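Aspartate aminotransferase (Thermotoga maritima, PDB 1O4S) catalyses the pyridoxal-phosphate-dependent transfer of the amino group of L-aspartate to 2-oxoglutarate, giving oxaloacetate and L-glutamate, as a homodimer. Local coordinates at residues 93-98 against 227-232; 233-238 against 257-262. All coordinates share one frame; numbering follows the deposited sequence.

In the fold
After several earlier helices the chain reaches helix 81-95, whose C-terminal end supplies residues 93-98. Contact 1 closes a long loop when the chain, having passed through strands 104-107, 127-132, 148-153, 175-180 and 209-213, returns at residues 227-232. Contact 2 opens directly afterwards at residues 233-238 and closes a short loop at 257-262, once strand 238-243 and the turn back into strand 256-259 have been made. The two loops follow one another without crossing. Their centres lie about 11 Å apart, and Leu229 of contact 1 packs on Phe235 of contact 2. Together they tie helix 81-95 and short helix 228-231 to one end of the seven-stranded sheet.

Contact 1. Residues 93-98 against 227-232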
loop_
_atom_site.group_PDB
_atom_site.type_symbol
_atom_site.label_atom_id
_atom_site.label_comp_id
_atom_site.label_asym_id
_atom_site.label_seq_id
_atom_site.Cartn_x
_atom_site.Cartn_y
_atom_site.Cartn_z
ATOM N N GLU B 93 -0.886 15.569 -23.140
ATOM C CA GLU B 93 -0.223 15.890 -24.406
ATOM C C GLU B 93 -0.190 14.684 -25.343
ATOM O O GLU B 93 -0.454 14.818 -26.522
ATOM C CB GLU B 93 1.187 16.454 -24.183
ATOM C CG GLU B 93 1.148 17.879 -23.626
ATOM C CD GLU B 93 2.518 18.450 -23.245
ATOM O OE1 GLU B 93 2.633 19.699 -23.222
ATOM O OE2 GLU B 93 3.473 17.669 -22.956
ATOM N N ARG B 94 0.103 13.499 -24.822
ATOM C CA ARG B 94 0.155 12.309 -25.674
ATOM C C ARG B 94 -1.173 12.019 -26.386
ATOM O O ARG B 94 -1.169 11.546 -27.534
ATOM C CB ARG B 94 0.563 11.080 -24.877
ATOM C CG ARG B 94 1.997 11.115 -24.413
ATOM C CD ARG B 94 2.338 9.970 -23.486
ATOM N NE ARG B 94 2.259 8.691 -24.190
ATOM C CZ ARG B 94 2.361 7.489 -23.609
ATOM N NH1 ARG B 94 2.532 7.373 -22.285
ATOM N NH2 ARG B 94 2.286 6.393 -24.372
ATOM N N TYR B 95 -2.288 12.295 -25.706
ATOM C CA TYR B 95 -3.606 11.869 -26.172
ATOM C C TYR B 95 -4.551 13.026 -26.460
ATOM O O TYR B 95 -5.750 12.834 -26.617
ATOM C CB TYR B 95 -4.206 10.895 -25.160
ATOM C CG TYR B 95 -3.417 9.619 -25.101
ATOM C CD1 TYR B 95 -2.711 9.266 -23.940
ATOM C CD2 TYR B 95 -3.329 8.770 -26.211
ATOM C CE1 TYR B 95 -1.955 8.098 -23.862
ATOM C CE2 TYR B 95 -2.539 7.586 -26.147
ATOM C CZ TYR B 95 -1.877 7.262 -24.951
ATOM O OH TYR B 95 -1.110 6.143 -24.830
ATOM N N LYS B 96 -3.985 14.221 -26.533
ATOM C CA LYS B 96 -4.731 15.456 -26.766
ATOM C C LYS B 96 -6.027 15.539 -25.937
ATOM O O LYS B 96 -7.136 15.591 -26.468
ATOM C CB LYS B 96 -4.972 15.699 -28.269
ATOM C CG LYS B 96 -3.811 16.421 -28.986
ATOM C CD LYS B 96 -3.428 17.783 -28.353
ATOM C CE LYS B 96 -4.518 18.843 -28.525
ATOM N NZ LYS B 96 -4.638 19.285 -29.940
ATOM N N LYS B 97 -5.829 15.546 -24.621
ATOM C CA LYS B 97 -6.869 15.694 -23.598
ATOM C C LYS B 97 -6.445 16.761 -22.576
ATOM O O LYS B 97 -5.250 16.992 -22.356
ATOM C CB LYS B 97 -7.080 14.368 -22.869
ATOM C CG LYS B 97 -7.401 13.216 -23.803
ATOM C CD LYS B 97 -7.901 11.990 -23.068
ATOM C CE LYS B 97 -8.203 10.878 -24.050
ATOM N NZ LYS B 97 -9.508 11.034 -24.694
ATOM N N ASP B 98 -7.430 17.417 -21.977
ATOM C CA ASP B 98 -7.212 18.385 -20.919
ATOM C C ASP B 98 -7.403 17.584 -19.633
ATOM O O ASP B 98 -8.520 17.374 -19.170
ATOM C CB ASP B 98 -8.241 19.534 -21.043
ATOM C CG ASP B 98 -7.814 20.821 -20.321
ATOM O OD1 ASP B 98 -6.948 20.762 -19.418
ATOM O OD2 ASP B 98 -8.302 21.950 -20.602
ATOM N N SER B 227 -4.446 3.045 -27.329
ATOM C CA SER B 227 -4.782 3.243 -25.926
ATOM C C SER B 227 -6.274 3.451 -25.842
ATOM O O SER B 227 -6.876 3.950 -26.793
ATOM C CB SER B 227 -4.078 4.490 -25.398
ATOM O OG SER B 227 -4.543 4.858 -24.134
ATOM N N ILE B 228 -6.872 3.094 -24.713
ATOM C CA ILE B 228 -8.259 3.468 -24.474
ATOM C C ILE B 228 -8.417 4.992 -24.579
ATOM O O ILE B 228 -9.487 5.483 -24.925
ATOM C CB ILE B 228 -8.782 2.953 -23.102
ATOM C CG1 ILE B 228 -10.332 2.852 -23.109
ATOM C CG2 ILE B 228 -8.294 3.853 -21.937
ATOM C CD1 ILE B 228 -10.897 1.854 -24.130
ATOM N N LEU B 229 -7.359 5.727 -24.263
ATOM C CA LEU B 229 -7.358 7.187 -24.410
ATOM C C LEU B 229 -7.258 7.698 -25.883
ATOM O O LEU B 229 -7.476 8.886 -26.136
ATOM C CB LEU B 229 -6.249 7.791 -23.561
ATOM C CG LEU B 229 -6.305 7.435 -22.061
ATOM C CD1 LEU B 229 -5.252 8.246 -21.323
ATOM C CD2 LEU B 229 -7.657 7.660 -21.425
ATOM N N ASP B 230 -6.920 6.808 -26.821
ATOM C CA ASP B 230 -7.053 7.074 -28.271
ATOM C C ASP B 230 -8.505 7.052 -28.790
ATOM O O ASP B 230 -8.835 7.735 -29.762
ATOM C CB ASP B 230 -6.223 6.061 -29.077
ATOM C CG ASP B 230 -4.702 6.357 -29.041
ATOM O OD1 ASP B 230 -3.913 5.395 -28.959
ATOM O OD2 ASP B 230 -4.221 7.507 -29.114
ATOM N N VAL B 231 -9.357 6.263 -28.134
ATOM C CA VAL B 231 -10.742 6.035 -28.575
ATOM C C VAL B 231 -11.830 6.595 -27.632
ATOM O O VAL B 231 -13.021 6.477 -27.905
ATOM C CB VAL B 231 -11.000 4.529 -28.814
ATOM C CG1 VAL B 231 -10.109 4.014 -29.952
ATOM C CG2 VAL B 231 -10.779 3.710 -27.548
ATOM N N SER B 232 -11.419 7.201 -26.528
ATOM C CA SER B 232 -12.357 7.772 -25.582
ATOM C C SER B 232 -12.322 9.273 -25.777
ATOM O O SER B 232 -11.374 9.805 -26.343
ATOM C CB SER B 232 -11.957 7.415 -24.146
ATOM O OG SER B 232 -10.909 8.246 -23.651
#
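Ser227 precedes the short, weakly bonded helix 228-231 as its N-cap. Its OG, anti to the backbone N, accepts from Leu229 N, and its own N points almost straight at Asp230 OD1 (N-H...O angle 174°), which completes a capping box. The same OG is also hydrogen-bonded to Glu214, so two partners hold the hydroxyl in place. Ser227 CB meets the phenol end of Tyr95, 3.4 Å from its OH. Leu229 comes next and crosses Tyr95 at about a right angle: its CB sits over one face of the ring, 4.0 Å from the centroid and 21° off the normal, a CH-pi contact, while Leu229 CD1 reaches Tyr95 CD1. Arg94 CB lies on the opposite face, offset toward the rim, so the ring is sandwiched between its own helix and the incoming one. Asp230 approaches in the plane of the ring, its OD2 at the edge 3.3 Å from Tyr95 CD2, with the carboxylate turned 72° from the ring. At Ser232 the contact becomes polar. Lys97 runs extended and is bent only at its last torsion, laying its CE against Leu229 CB and bringing its NZ to 2.8 Å from Ser232 O. That bond arrives from above the carbonyl plane, and a weak second one goes to Ser232 OG. The ammonium would probably also feel the nearby Leu229 O, though the angle there is too poor for a bond. Lys96, with positive phi, ends helix 81-95 in a Schellman motif between Tyr95 and Lys97, the two residues that face the short helix. Away from the cofactor, a Schellman-terminated helix C-terminus thus meets a capping-box helix N-terminus within the pyridoxal-phosphate-dependent aminotransferase fold.

Contact 2. Residues 233-238 against 257-262; sequences EGFDRI and YLISSE
Residues 233-237 form an irregular link that enters strand 238-243 at Ile238: Gly234 passes through positive phi, and a type I turn from Phe235 to Ile238 is closed by Ile238 N bonding to Phe235 O. Beside it, strand 256-259 leads through Ser260 to Ser261, the N-cap of helix 262-275. The two backbones come nearest at Phe235 and Ser261, with CA atoms 5.0 Å apart. Phe235 carries the apolar part. Its CG stands anti to the carbonyl carbon, its CB lies against the Ser260-Ser261 peptide, 3.4 Å from Ser261 N, and its ring reaches back along the strand. Ile259 CG2 meets one face of that ring as a CH-pi contact, 4.2 Å from the centroid and 26° off the normal, its nearest ring atom being CZ. The ring also packs on Leu229 and Gln103, while Ile259 touches Ile87 and Ile91 of helix 81-95. An alanine in place of Phe235 removes the ring, and would probably cost Ile259 CG2 its CH-pi face and Leu229 one of its aromatic neighbours, loosening the join between turn and strand. Ser260 turns its OG anti to the backbone N (chi1 -167°) and donates to Ile238 O at 2.7 Å, from above the carbonyl plane; the same oxygen receives a CA-H...O contact from Ser260 CA. Ser261 OG caps Val264 N and shares a water with Asp236 O, 2.8 Å from the hydroxyl and donating to the carbonyl. Ser261 N is buried without a polar partner. A serine hydroxyl and a bridging water thus link the carbonyls of Ile238 and Asp236 to Ser260 and Ser261, while the Phe235 ring and Ile259 make the apolar part of the contact.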
loop_
_atom_site.group_PDB
_atom_site.type_symbol
_atom_site.label_atom_id
_atom_site.label_comp_id
_atom_site.label_asym_id
_atom_site.label_seq_id
_atom_site.Cartn_x
_atom_site.Cartn_y
_atom_site.Cartn_z
ATOM N N GLU B 233 -13.398 9.932 -25.372
ATOM C CA GLU B 233 -13.372 11.355 -25.035
ATOM C C GLU B 233 -13.799 11.367 -23.571
ATOM O O GLU B 233 -14.830 10.745 -23.204
ATOM C CB GLU B 233 -14.390 12.182 -25.837
ATOM C CG GLU B 233 -14.160 12.294 -27.345
ATOM C CD GLU B 233 -15.435 12.661 -28.104
ATOM O OE1 GLU B 233 -16.483 12.949 -27.456
ATOM O OE2 GLU B 233 -15.398 12.655 -29.363
ATOM N N GLY B 234 -13.044 12.061 -22.734
ATOM C CA GLY B 234 -13.422 12.178 -21.339
ATOM C C GLY B 234 -13.256 10.902 -20.533
ATOM O O GLY B 234 -12.982 9.814 -21.055
ATOM N N PHE B 235 -13.439 11.039 -19.232
ATOM C CA PHE B 235 -13.122 9.955 -18.319
ATOM C C PHE B 235 -14.348 9.476 -17.548
ATOM O O PHE B 235 -14.203 8.793 -16.533
ATOM C CB PHE B 235 -12.011 10.407 -17.352
ATOM C CG PHE B 235 -10.636 10.436 -17.959
ATOM C CD1 PHE B 235 -10.122 11.602 -18.503
ATOM C CD2 PHE B 235 -9.842 9.303 -17.963
ATOM C CE1 PHE B 235 -8.830 11.621 -19.069
ATOM C CE2 PHE B 235 -8.582 9.313 -18.499
ATOM C CZ PHE B 235 -8.064 10.480 -19.055
ATOM N N ASP B 236 -15.557 9.780 -18.033
ATOM C CA ASP B 236 -16.784 9.453 -17.273
ATOM C C ASP B 236 -16.898 7.973 -16.941
ATOM O O ASP B 236 -17.366 7.592 -15.852
ATOM C CB ASP B 236 -18.043 9.923 -17.991
ATOM C CG ASP B 236 -18.332 11.386 -17.740
ATOM O OD1 ASP B 236 -19.245 11.926 -18.423
ATOM O OD2 ASP B 236 -17.700 12.063 -16.872
ATOM N N ARG B 237 -16.439 7.157 -17.886
ATOM C CA ARG B 237 -16.476 5.721 -17.764
ATOM C C ARG B 237 -15.098 5.107 -17.971
ATOM O O ARG B 237 -14.988 3.928 -18.217
ATOM C CB ARG B 237 -17.494 5.176 -18.765
ATOM C CG ARG B 237 -18.946 5.425 -18.339
ATOM C CD ARG B 237 -19.957 5.351 -19.472
ATOM N NE ARG B 237 -20.355 6.675 -20.002
ATOM C CZ ARG B 237 -19.777 7.324 -21.029
ATOM N NH1 ARG B 237 -18.741 6.799 -21.699
ATOM N NH2 ARG B 237 -20.248 8.519 -21.392
ATOM N N ILE B 238 -14.041 5.894 -17.825
ATOM C CA ILE B 238 -12.679 5.378 -18.028
ATOM C C ILE B 238 -11.853 5.490 -16.769
ATOM O O ILE B 238 -11.786 6.556 -16.179
ATOM C CB ILE B 238 -11.961 6.148 -19.147
ATOM C CG1 ILE B 238 -12.783 6.143 -20.445
ATOM C CG2 ILE B 238 -10.545 5.584 -19.366
ATOM C CD1 ILE B 238 -12.951 4.771 -21.084
ATOM N N TYR B 257 0.033 5.190 -11.079
ATOM C CA TYR B 257 -1.018 6.158 -10.958
ATOM C C TYR B 257 -2.283 5.740 -11.664
ATOM O O TYR B 257 -2.296 4.835 -12.511
ATOM C CB TYR B 257 -0.545 7.524 -11.487
ATOM C CG TYR B 257 -0.040 7.480 -12.905
ATOM C CD1 TYR B 257 -0.922 7.537 -13.990
ATOM C CD2 TYR B 257 1.300 7.365 -13.164
ATOM C CE1 TYR B 257 -0.475 7.487 -15.285
ATOM C CE2 TYR B 257 1.770 7.287 -14.471
ATOM C CZ TYR B 257 0.880 7.363 -15.526
ATOM O OH TYR B 257 1.354 7.331 -16.813
ATOM N N LEU B 258 -3.358 6.430 -11.281
ATOM C CA LEU B 258 -4.671 6.267 -11.866
ATOM C C LEU B 258 -5.107 7.632 -12.312
ATOM O O LEU B 258 -4.874 8.621 -11.616
ATOM C CB LEU B 258 -5.614 5.712 -10.804
ATOM C CG LEU B 258 -7.109 5.596 -11.083
ATOM C CD1 LEU B 258 -7.676 4.399 -10.379
ATOM C CD2 LEU B 258 -7.871 6.887 -10.666
ATOM N N ILE B 259 -5.711 7.680 -13.493
ATOM C CA ILE B 259 -6.398 8.849 -14.004
ATOM C C ILE B 259 -7.846 8.459 -14.335
ATOM O O ILE B 259 -8.084 7.491 -15.038
ATOM C CB ILE B 259 -5.704 9.394 -15.288
ATOM C CG1 ILE B 259 -4.178 9.461 -15.113
ATOM C CG2 ILE B 259 -6.296 10.780 -15.652
ATOM C CD1 ILE B 259 -3.398 10.205 -16.253
ATOM N N SER B 260 -8.800 9.231 -13.847
ATOM C CA SER B 260 -10.205 9.045 -14.187
ATOM C C SER B 260 -10.932 10.394 -14.073
ATOM O O SER B 260 -10.306 11.418 -14.146
ATOM C CB SER B 260 -10.831 7.963 -13.261
ATOM O OG SER B 260 -12.103 7.521 -13.722
ATOM N N SER B 261 -12.250 10.386 -13.945
ATOM C CA SER B 261 -13.013 11.580 -13.591
ATOM C C SER B 261 -12.589 12.076 -12.223
ATOM O O SER B 261 -11.996 11.319 -11.448
ATOM C CB SER B 261 -14.524 11.280 -13.581
ATOM O OG SER B 261 -14.856 10.234 -12.680
ATOM N N GLU B 262 -12.864 13.353 -11.934
ATOM C CA GLU B 262 -12.538 13.929 -10.633
ATOM C C GLU B 262 -13.311 13.203 -9.539
ATOM O O GLU B 262 -12.787 13.027 -8.440
ATOM C CB GLU B 262 -12.753 15.451 -10.598
ATOM C CG GLU B 262 -11.662 16.175 -11.405
ATOM C CD GLU B 262 -11.831 17.694 -11.549
ATOM O OE1 GLU B 262 -11.211 18.271 -12.498
ATOM O OE2 GLU B 262 -12.588 18.306 -10.728
HETATM O O HOH W 1 -16.963 8.652 -13.621
#